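Local coordinates for actin binding protein family protein (Entamoeba histolytica HM-1:IMSS, PDB 6K2F) that probably binds actin monomers and inhibits their polymerization, this chain being the N-terminal ADF-homology domain of the twinfilin, at residues A[23-28]-A[60-65]; A[66-71]-A[79-84]; A[114-119]-A[133-138]. All coordinates share one frame; numbering follows the deposited sequence.

Interaction 1: residues A[23-28]-A[60-65]; sequences FIQATI and EPSYIL
Strands 23-28 and 62-65 pair antiparallel in the central mixed sheet of the ADF-homology fold. Four backbone hydrogen bonds join them. I24 and L65 form one hydrogen-bonded pair, with I24 N to L65 O at 3.0 Å and L65 N to I24 O at 2.8 Å. A26 and Y63 form the other, and there Y63 N meets A26 O nearly along the C=O axis. Between them Q25 and I64 make a non-hydrogen-bonded pair. Here the CA atoms come nearest, 4.4 Å between Q25 CA and I64 CA, and Q25 CA donates a CA-H...O contact to Y63 O.

The side chains divide between two faces. Q25 and I64 share one. Q25 CG is anti to the backbone N (chi1 -176°) and its chain runs on extended, obliquely across I64. I64 CD1 touches Q25 CG at 3.7 Å. I64 turns its CG2 branch to F23 CD1 at 3.6 Å, and F23 and I64 lie side by side. On the opposite face are I24, A26, Y63 and L65. The Y63 ring passes obliquely by I28, with I28 CG1 at 4.2 Å from Y63 CE2.

Partners outside the two strands hold several of these groups. Y63 OH is hydrogen-bonded to Y98 O, and the Y63 ring also meets F105 edge-to-face. Helices 92-101 and 103-109 thus lie over the sheet face that carries Y63. On the other face, F23 meets the Y55 ring edge-to-face. Strand 32-39 pairs with the far side of 23-28, so 23-28 is an interior strand. The buried amide of Q25 has two acceptors: Q25 NE2 donates to Y55 O and also to S62 OG at 3.1 Å, and S62 OG lies 10° out of the amide plane.

Interaction 2: residues A[66-71]-A[79-84]; sequences FRTETR and KWLLLA
The face of the W80 indole lies against the aliphatic part of R67. R67 CB sits 3.7 Å from the centroid of the six-membered ring of W80, 6° off its normal, a CH-pi contact. The R67 chain bends at chi3 (54°). Its guanidinium plane is almost perpendicular to the indole. It is held by G21 O, through R67 NE, and by a cation-pi contact with Y78. W80 NE1 bonds to N16 OD1.

R67 and W80 are a non-hydrogen-bonded pair of this antiparallel hairpin, so they share one face. Beside them F66 and L81 are a hydrogen-bonded pair, F66 N to L81 O and L81 N to F66 O. On the other face their side chains lie side by side, the CD1 atoms 4.1 Å apart. The T68 and L81 side chains cross at about a right angle, with T68 CG2 against L81 CD2.

At the turn end of the hairpin, K79 O accepts twice. T68 N approaches in the carbonyl plane, and T68 OG1 comes from above it at 2.7 Å. T68 OG1 also accepts from T70 N, an ST turn. K79 N donates to T70 O at 2.8 Å. The hydroxyl, donor and acceptor, thus helps this backbone bond join the corner at E69 and T70 to strand 79-84.

Interaction 3: residues A[114-119]-A[133-138]; sequences FLYEIH and AFLRHE
Aromatic contacts carry this join between strand 116-119 and the last turns of helix 127-137, the C-terminal helix that packs on the sheet of the ADF-homology fold. The edge of F134 points at the face of Y116 in an edge-to-face pair. The centroids are 5.1 Å apart and the planes stand at 71°. F134 CE2 does the touching, 3.5 Å from Y116 CG, toward the rim of the tyrosine ring. F134 CG is anti to its backbone N (chi1 167°), and the ring extends from the helix to the strand.

The face of the same phenylalanine takes a CH-pi contact. I118 CG1 lies 3.7 Å from the F134 centroid, 1° off the ring normal. I118 CD1 adds a contact over that face, at 3.8 Å from F134 CD2. F134 is thus met at its edge by Y116 and on a face by I118.

Apolar and polar groups gather round the phenol of Y116. L135 CD2 reaches Y116 CE2 at 3.6 Å, and the two side chains cross at about a right angle. The carboxylate of E138 comes near the ring, with its OE1 at 3.9 Å from Y116 CE1.

No hydrogen bond links the two segments.

Y131, a turn earlier in helix 127-137, also packs on Y116 and I118. Backbone bonds join the strand edge to edge with 77-85, and the helix packs on the face that carries Y116 and I118, which touch L81 and L83 of that neighbouring strand.

Interactions 1 and 2 are buried, and interaction 3 lies at the surface. The first two share strand 62-68. It pairs with 23-29 in interaction 1 and with 77-85 in interaction 2, and I64 N probably bonds to L83 O between them. Strand 77-85 in turn pairs in parallel with 114-120, the strand of interaction 3, where L82 O probably accepts from I118 N. The chemistry follows the place. Strand pairing in the sheet rests on backbone hydrogen bonds, with a few side-chain bonds added. The helix-to-sheet contact of interaction 3 has no hydrogen bond across it and relies on ring and aliphatic packing.

Interaction 1: residues A[23-28]-A[60-65]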
loop_
_atom_site.group_PDB
_atom_site.type_symbol
_atom_site.label_atom_id
_atom_site.label_comp_id
_atom_site.label_asym_id
_atom_site.label_seq_id
_atom_site.Cartn_x
_atom_site.Cartn_y
_atom_site.Cartn_z
ATOM N N PHE A 23 2.528 -1.215 6.407
ATOM C CA PHE A 23 3.156 -1.336 7.734
ATOM C C PHE A 23 2.573 -2.474 8.556
ATOM O O PHE A 23 1.475 -2.948 8.312
ATOM C CB PHE A 23 3.124 0.002 8.470
ATOM C CG PHE A 23 1.799 0.561 8.904
ATOM C CD1 PHE A 23 1.167 0.112 10.044
ATOM C CD2 PHE A 23 1.280 1.673 8.266
ATOM C CE1 PHE A 23 0.023 0.737 10.501
ATOM C CE2 PHE A 23 0.137 2.301 8.733
ATOM C CZ PHE A 23 -0.492 1.828 9.847
ATOM N N ILE A 24 3.380 -2.852 9.533
ATOM C CA ILE A 24 3.057 -3.911 10.521
ATOM C C ILE A 24 3.211 -3.288 11.894
ATOM O O ILE A 24 4.255 -2.728 12.179
ATOM C CB ILE A 24 3.976 -5.128 10.368
ATOM C CG1 ILE A 24 3.902 -5.708 8.957
ATOM C CG2 ILE A 24 3.646 -6.154 11.443
ATOM C CD1 ILE A 24 5.036 -6.677 8.622
ATOM N N GLN A 25 2.162 -3.332 12.689
ATOM C CA GLN A 25 2.239 -2.909 14.100
ATOM C C GLN A 25 2.569 -4.155 14.895
ATOM O O GLN A 25 1.969 -5.222 14.587
ATOM C CB GLN A 25 0.936 -2.306 14.596
ATOM C CG GLN A 25 1.034 -1.772 16.021
ATOM C CD GLN A 25 -0.267 -1.126 16.414
ATOM O OE1 GLN A 25 -1.334 -1.527 15.962
ATOM N NE2 GLN A 25 -0.179 -0.130 17.267
ATOM N N ALA A 26 3.503 -4.047 15.829
ATOM C CA ALA A 26 3.903 -5.207 16.648
ATOM C C ALA A 26 3.948 -4.794 18.113
ATOM O O ALA A 26 4.255 -3.641 18.413
ATOM C CB ALA A 26 5.229 -5.744 16.180
ATOM N N THR A 27 3.665 -5.726 19.008
ATOM C CA THR A 27 3.787 -5.498 20.461
ATOM C C THR A 27 4.499 -6.688 21.084
ATOM O O THR A 27 4.520 -7.785 20.497
ATOM C CB THR A 27 2.443 -5.264 21.167
ATOM O OG1 THR A 27 1.611 -6.411 20.995
ATOM C CG2 THR A 27 1.724 -4.049 20.630
ATOM N N ILE A 28 5.025 -6.476 22.280
ATOM C CA ILE A 28 5.673 -7.559 23.056
ATOM C C ILE A 28 4.569 -8.301 23.818
ATOM O O ILE A 28 3.877 -7.698 24.665
ATOM C CB ILE A 28 6.771 -6.972 23.956
ATOM C CG1 ILE A 28 7.796 -6.215 23.111
ATOM C CG2 ILE A 28 7.396 -8.068 24.802
ATOM C CD1 ILE A 28 8.873 -5.480 23.898
ATOM N N GLU A 60 0.030 2.953 25.582
ATOM C CA GLU A 60 0.439 1.543 25.311
ATOM C C GLU A 60 1.587 1.556 24.310
ATOM O O GLU A 60 1.380 1.932 23.169
ATOM C CB GLU A 60 -0.739 0.760 24.745
ATOM C CG GLU A 60 -1.872 0.577 25.739
ATOM C CD GLU A 60 -2.958 -0.412 25.322
ATOM O OE1 GLU A 60 -2.823 -1.058 24.249
ATOM O OE2 GLU A 60 -3.953 -0.514 26.063
ATOM N N PRO A 61 2.820 1.167 24.694
ATOM C CA PRO A 61 3.912 1.109 23.742
ATOM C C PRO A 61 3.581 0.158 22.590
ATOM O O PRO A 61 2.980 -0.854 22.765
ATOM C CB PRO A 61 5.116 0.655 24.562
ATOM C CG PRO A 61 4.749 0.998 25.989
ATOM C CD PRO A 61 3.251 0.813 26.053
ATOM N N SER A 62 4.036 0.526 21.392
ATOM C CA SER A 62 3.979 -0.383 20.229
ATOM C C SER A 62 5.057 -0.002 19.243
ATOM O O SER A 62 5.595 1.124 19.316
ATOM C CB SER A 62 2.621 -0.469 19.576
ATOM O OG SER A 62 2.219 0.756 18.994
ATOM N N TYR A 63 5.402 -0.945 18.386
ATOM C CA TYR A 63 6.293 -0.697 17.245
ATOM C C TYR A 63 5.487 -0.665 15.960
ATOM O O TYR A 63 4.544 -1.440 15.786
ATOM C CB TYR A 63 7.315 -1.808 17.107
ATOM C CG TYR A 63 8.169 -2.053 18.316
ATOM C CD1 TYR A 63 9.118 -1.139 18.718
ATOM C CD2 TYR A 63 8.067 -3.239 19.023
ATOM C CE1 TYR A 63 9.937 -1.380 19.810
ATOM C CE2 TYR A 63 8.899 -3.512 20.089
ATOM C CZ TYR A 63 9.832 -2.584 20.498
ATOM O OH TYR A 63 10.609 -2.885 21.583
ATOM N N ILE A 64 5.927 0.163 15.022
ATOM C CA ILE A 64 5.393 0.141 13.633
ATOM C C ILE A 64 6.578 -0.038 12.694
ATOM O O ILE A 64 7.504 0.754 12.754
ATOM C CB ILE A 64 4.667 1.435 13.232
ATOM C CG1 ILE A 64 3.617 1.887 14.244
ATOM C CG2 ILE A 64 4.094 1.244 11.830
ATOM C CD1 ILE A 64 2.390 1.092 14.203
ATOM N N LEU A 65 6.550 -1.096 11.895
ATOM C CA LEU A 65 7.515 -1.297 10.797
ATOM C C LEU A 65 6.876 -0.714 9.546
ATOM O O LEU A 65 5.881 -1.271 9.087
ATOM C CB LEU A 65 7.822 -2.782 10.654
ATOM C CG LEU A 65 8.306 -3.452 11.927
ATOM C CD1 LEU A 65 8.527 -4.929 11.705
ATOM C CD2 LEU A 65 9.559 -2.779 12.434
#

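Interaction 2: residues A[66-71]-A[79-84]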
loop_
_atom_site.group_PDB
_atom_site.type_symbol
_atom_site.label_atom_id
_atom_site.label_comp_id
_atom_site.label_asym_id
_atom_site.label_seq_id
_atom_site.Cartn_x
_atom_site.Cartn_y
_atom_site.Cartn_z
ATOM N N PHE A 66 7.381 0.422 9.103
ATOM C CA PHE A 66 6.729 1.242 8.064
ATOM C C PHE A 66 7.614 1.218 6.812
ATOM O O PHE A 66 8.745 1.682 6.812
ATOM C CB PHE A 66 6.504 2.653 8.583
ATOM C CG PHE A 66 5.562 3.459 7.735
ATOM C CD1 PHE A 66 6.024 4.059 6.578
ATOM C CD2 PHE A 66 4.239 3.641 8.110
ATOM C CE1 PHE A 66 5.174 4.818 5.799
ATOM C CE2 PHE A 66 3.377 4.365 7.298
ATOM C CZ PHE A 66 3.851 4.959 6.155
ATOM N N ARG A 67 7.064 0.708 5.737
ATOM C CA ARG A 67 7.819 0.506 4.478
ATOM C C ARG A 67 7.979 1.838 3.741
ATOM O O ARG A 67 6.988 2.544 3.566
ATOM C CB ARG A 67 7.094 -0.511 3.601
ATOM C CG ARG A 67 7.899 -0.926 2.380
ATOM C CD ARG A 67 7.177 -1.925 1.494
ATOM N NE ARG A 67 5.856 -1.451 1.104
ATOM C CZ ARG A 67 5.596 -0.521 0.196
ATOM N NH1 ARG A 67 6.577 0.077 -0.460
ATOM N NH2 ARG A 67 4.346 -0.187 -0.070
ATOM N N THR A 68 9.198 2.170 3.337
ATOM C CA THR A 68 9.466 3.372 2.515
ATOM C C THR A 68 9.255 3.033 1.043
ATOM O O THR A 68 8.940 1.877 0.701
ATOM C CB THR A 68 10.879 3.935 2.713
ATOM O OG1 THR A 68 11.835 3.124 2.026
ATOM C CG2 THR A 68 11.236 4.065 4.178
ATOM N N GLU A 69 9.500 4.003 0.150
ATOM C CA GLU A 69 9.475 3.796 -1.322
ATOM C C GLU A 69 10.864 3.467 -1.872
ATOM O O GLU A 69 10.990 3.310 -3.091
ATOM C CB GLU A 69 8.937 5.052 -2.001
ATOM C CG GLU A 69 7.458 5.274 -1.764
ATOM C CD GLU A 69 6.604 4.091 -2.173
ATOM O OE1 GLU A 69 6.701 3.657 -3.336
ATOM O OE2 GLU A 69 5.909 3.564 -1.309
ATOM N N THR A 70 11.878 3.404 -1.010
ATOM C CA THR A 70 13.273 3.170 -1.439
ATOM C C THR A 70 13.515 1.662 -1.442
ATOM O O THR A 70 13.246 1.017 -0.430
ATOM C CB THR A 70 14.256 3.954 -0.562
ATOM O OG1 THR A 70 13.990 5.336 -0.808
ATOM C CG2 THR A 70 15.700 3.648 -0.887
ATOM N N ARG A 71 13.969 1.133 -2.562
ATOM C CA ARG A 71 14.304 -0.312 -2.643
ATOM C C ARG A 71 15.608 -0.576 -1.876
ATOM O O ARG A 71 16.453 0.330 -1.758
ATOM C CB ARG A 71 14.346 -0.772 -4.102
ATOM C CG ARG A 71 12.984 -0.791 -4.787
ATOM C CD ARG A 71 12.046 -1.884 -4.310
ATOM N NE ARG A 71 12.544 -3.215 -4.636
ATOM C CZ ARG A 71 12.342 -3.849 -5.789
ATOM N NH1 ARG A 71 11.640 -3.284 -6.758
ATOM N NH2 ARG A 71 12.843 -5.063 -5.965
ATOM N N LYS A 79 13.706 -0.471 1.954
ATOM C CA LYS A 79 14.109 0.170 3.227
ATOM C C LYS A 79 12.850 0.502 4.038
ATOM O O LYS A 79 11.813 0.819 3.456
ATOM C CB LYS A 79 14.921 1.426 2.930
ATOM C CG LYS A 79 16.261 1.164 2.258
ATOM C CD LYS A 79 17.380 1.162 3.225
ATOM C CE LYS A 79 18.743 0.905 2.621
ATOM N NZ LYS A 79 19.749 0.815 3.702
ATOM N N TRP A 80 12.946 0.408 5.355
ATOM C CA TRP A 80 11.818 0.607 6.296
ATOM C C TRP A 80 12.173 1.677 7.331
ATOM O O TRP A 80 13.356 1.996 7.511
ATOM C CB TRP A 80 11.504 -0.710 7.001
ATOM C CG TRP A 80 11.009 -1.794 6.092
ATOM C CD1 TRP A 80 11.708 -2.451 5.126
ATOM C CD2 TRP A 80 9.677 -2.318 6.057
ATOM N NE1 TRP A 80 10.901 -3.353 4.494
ATOM C CE2 TRP A 80 9.650 -3.302 5.040
ATOM C CE3 TRP A 80 8.529 -2.115 6.825
ATOM C CZ2 TRP A 80 8.508 -4.048 4.768
ATOM C CZ3 TRP A 80 7.407 -2.861 6.561
ATOM C CH2 TRP A 80 7.393 -3.806 5.536
ATOM N N LEU A 81 11.138 2.201 7.973
ATOM C CA LEU A 81 11.261 2.971 9.225
ATOM C C LEU A 81 10.865 2.061 10.376
ATOM O O LEU A 81 9.883 1.304 10.250
ATOM C CB LEU A 81 10.328 4.182 9.210
ATOM C CG LEU A 81 10.341 5.025 7.948
ATOM C CD1 LEU A 81 9.258 6.084 8.051
ATOM C CD2 LEU A 81 11.704 5.612 7.713
ATOM N N LEU A 82 11.601 2.152 11.467
ATOM C CA LEU A 82 11.162 1.551 12.740
ATOM C C LEU A 82 10.592 2.691 13.573
ATOM O O LEU A 82 11.363 3.578 13.963
ATOM C CB LEU A 82 12.340 0.867 13.433
ATOM C CG LEU A 82 12.001 0.332 14.831
ATOM C CD1 LEU A 82 10.836 -0.641 14.796
ATOM C CD2 LEU A 82 13.232 -0.301 15.449
ATOM N N LEU A 83 9.279 2.702 13.751
ATOM C CA LEU A 83 8.606 3.713 14.596
ATOM C C LEU A 83 8.407 3.058 15.954
ATOM O O LEU A 83 7.800 1.986 16.000
ATOM C CB LEU A 83 7.273 4.108 13.970
ATOM C CG LEU A 83 7.324 4.536 12.503
ATOM C CD1 LEU A 83 5.941 4.956 12.039
ATOM C CD2 LEU A 83 8.330 5.643 12.268
ATOM N N ALA A 84 8.930 3.650 17.013
ATOM C CA ALA A 84 8.755 3.068 18.355
ATOM C C ALA A 84 7.979 4.095 19.166
ATOM O O ALA A 84 8.557 5.165 19.477
ATOM C CB ALA A 84 10.076 2.754 18.974
#

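Interaction 3: residues A[114-119]-A[133-138]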
loop_
_atom_site.group_PDB
_atom_site.type_symbol
_atom_site.label_atom_id
_atom_site.label_comp_id
_atom_site.label_asym_id
_atom_site.label_seq_id
_atom_site.Cartn_x
_atom_site.Cartn_y
_atom_site.Cartn_z
ATOM N N PHE A 114 16.601 -0.863 7.850
ATOM C CA PHE A 114 15.990 0.365 8.423
ATOM C C PHE A 114 16.771 1.598 7.992
ATOM O O PHE A 114 17.973 1.725 8.240
ATOM C CB PHE A 114 15.853 0.262 9.937
ATOM C CG PHE A 114 14.906 -0.843 10.309
ATOM C CD1 PHE A 114 13.540 -0.658 10.192
ATOM C CD2 PHE A 114 15.390 -2.082 10.700
ATOM C CE1 PHE A 114 12.664 -1.675 10.512
ATOM C CE2 PHE A 114 14.511 -3.100 11.010
ATOM C CZ PHE A 114 13.158 -2.898 10.915
ATOM N N LEU A 115 16.056 2.491 7.332
ATOM C CA LEU A 115 16.594 3.808 6.922
ATOM C C LEU A 115 16.718 4.654 8.190
ATOM O O LEU A 115 17.782 5.266 8.414
ATOM C CB LEU A 115 15.598 4.395 5.920
ATOM C CG LEU A 115 15.944 5.760 5.345
ATOM C CD1 LEU A 115 17.067 5.636 4.333
ATOM C CD2 LEU A 115 14.715 6.390 4.714
ATOM N N TYR A 116 15.669 4.646 9.018
ATOM C CA TYR A 116 15.645 5.393 10.290
ATOM C C TYR A 116 14.935 4.579 11.364
ATOM O O TYR A 116 13.984 3.843 11.051
ATOM C CB TYR A 116 14.862 6.700 10.151
ATOM C CG TYR A 116 15.464 7.674 9.181
ATOM C CD1 TYR A 116 16.730 8.193 9.398
ATOM C CD2 TYR A 116 14.771 8.062 8.047
ATOM C CE1 TYR A 116 17.294 9.094 8.515
ATOM C CE2 TYR A 116 15.333 8.952 7.149
ATOM C CZ TYR A 116 16.587 9.467 7.388
ATOM O OH TYR A 116 17.130 10.370 6.519
ATOM N N GLU A 117 15.363 4.794 12.601
ATOM C CA GLU A 117 14.634 4.342 13.801
ATOM C C GLU A 117 14.149 5.615 14.481
ATOM O O GLU A 117 15.015 6.428 14.877
ATOM C CB GLU A 117 15.544 3.459 14.638
ATOM C CG GLU A 117 16.049 2.242 13.866
ATOM C CD GLU A 117 16.833 1.255 14.714
ATOM O OE1 GLU A 117 16.940 1.502 15.925
ATOM O OE2 GLU A 117 17.336 0.246 14.162
ATOM N N ILE A 118 12.847 5.771 14.631
ATOM C CA ILE A 118 12.193 7.002 15.145
ATOM C C ILE A 118 11.523 6.685 16.483
ATOM O O ILE A 118 10.498 5.965 16.507
ATOM C CB ILE A 118 11.211 7.593 14.131
ATOM C CG1 ILE A 118 11.897 7.839 12.794
ATOM C CG2 ILE A 118 10.584 8.859 14.695
ATOM C CD1 ILE A 118 10.975 8.323 11.705
ATOM N N HIS A 119 12.096 7.217 17.555
ATOM C CA HIS A 119 11.545 7.059 18.921
ATOM C C HIS A 119 10.585 8.219 19.176
ATOM O O HIS A 119 10.985 9.369 18.971
ATOM C CB HIS A 119 12.700 7.002 19.913
ATOM C CG HIS A 119 12.279 6.873 21.331
ATOM N ND1 HIS A 119 12.477 5.706 22.044
ATOM C CD2 HIS A 119 11.725 7.762 22.185
ATOM C CE1 HIS A 119 12.033 5.886 23.283
ATOM N NE2 HIS A 119 11.572 7.128 23.395
ATOM N N ALA A 133 9.202 16.514 10.943
ATOM C CA ALA A 133 9.885 17.107 12.116
ATOM C C ALA A 133 11.126 16.284 12.458
ATOM O O ALA A 133 12.167 16.883 12.765
ATOM C CB ALA A 133 8.940 17.191 13.290
ATOM N N PHE A 134 11.012 14.960 12.409
ATOM C CA PHE A 134 12.160 14.045 12.652
ATOM C C PHE A 134 13.261 14.347 11.633
ATOM O O PHE A 134 14.443 14.480 12.027
ATOM C CB PHE A 134 11.751 12.576 12.563
ATOM C CG PHE A 134 12.935 11.639 12.502
ATOM C CD1 PHE A 134 13.624 11.276 13.651
ATOM C CD2 PHE A 134 13.402 11.167 11.293
ATOM C CE1 PHE A 134 14.717 10.428 13.584
ATOM C CE2 PHE A 134 14.510 10.330 11.218
ATOM C CZ PHE A 134 15.161 9.955 12.368
ATOM N N LEU A 135 12.899 14.471 10.351
ATOM C CA LEU A 135 13.906 14.647 9.272
ATOM C C LEU A 135 14.655 15.961 9.474
ATOM O O LEU A 135 15.861 16.014 9.188
ATOM C CB LEU A 135 13.219 14.601 7.903
ATOM C CG LEU A 135 12.738 13.228 7.455
ATOM C CD1 LEU A 135 12.082 13.334 6.095
ATOM C CD2 LEU A 135 13.880 12.224 7.427
ATOM N N ARG A 136 13.970 16.993 9.957
ATOM C CA ARG A 136 14.579 18.342 10.090
ATOM C C ARG A 136 15.718 18.296 11.128
ATOM O O ARG A 136 16.599 19.156 11.027
ATOM C CB ARG A 136 13.448 19.357 10.319
ATOM C CG ARG A 136 12.703 19.692 9.033
ATOM C CD ARG A 136 11.422 20.496 9.151
ATOM N NE ARG A 136 11.234 21.029 10.492
ATOM C CZ ARG A 136 10.134 20.902 11.238
ATOM N NH1 ARG A 136 9.062 20.274 10.775
ATOM N NH2 ARG A 136 10.112 21.418 12.457
ATOM N N HIS A 137 15.764 17.297 12.026
ATOM C CA HIS A 137 16.723 17.222 13.162
ATOM C C HIS A 137 17.543 15.921 13.175
ATOM O O HIS A 137 18.301 15.715 14.158
ATOM C CB HIS A 137 15.963 17.384 14.482
ATOM C CG HIS A 137 15.198 18.660 14.560
ATOM N ND1 HIS A 137 13.829 18.701 14.388
ATOM C CD2 HIS A 137 15.599 19.936 14.774
ATOM C CE1 HIS A 137 13.411 19.946 14.504
ATOM N NE2 HIS A 137 14.480 20.725 14.744
ATOM N N GLU A 138 17.444 15.068 12.149
ATOM C CA GLU A 138 18.197 13.782 12.144
ATOM C C GLU A 138 19.686 14.069 11.874
ATOM O O GLU A 138 20.113 14.673 10.877
ATOM C CB GLU A 138 17.558 12.813 11.156
ATOM C CG GLU A 138 17.795 13.193 9.712
ATOM C CD GLU A 138 19.122 12.718 9.151
ATOM O OE1 GLU A 138 19.753 11.840 9.773
ATOM O OE2 GLU A 138 19.530 13.236 8.096
#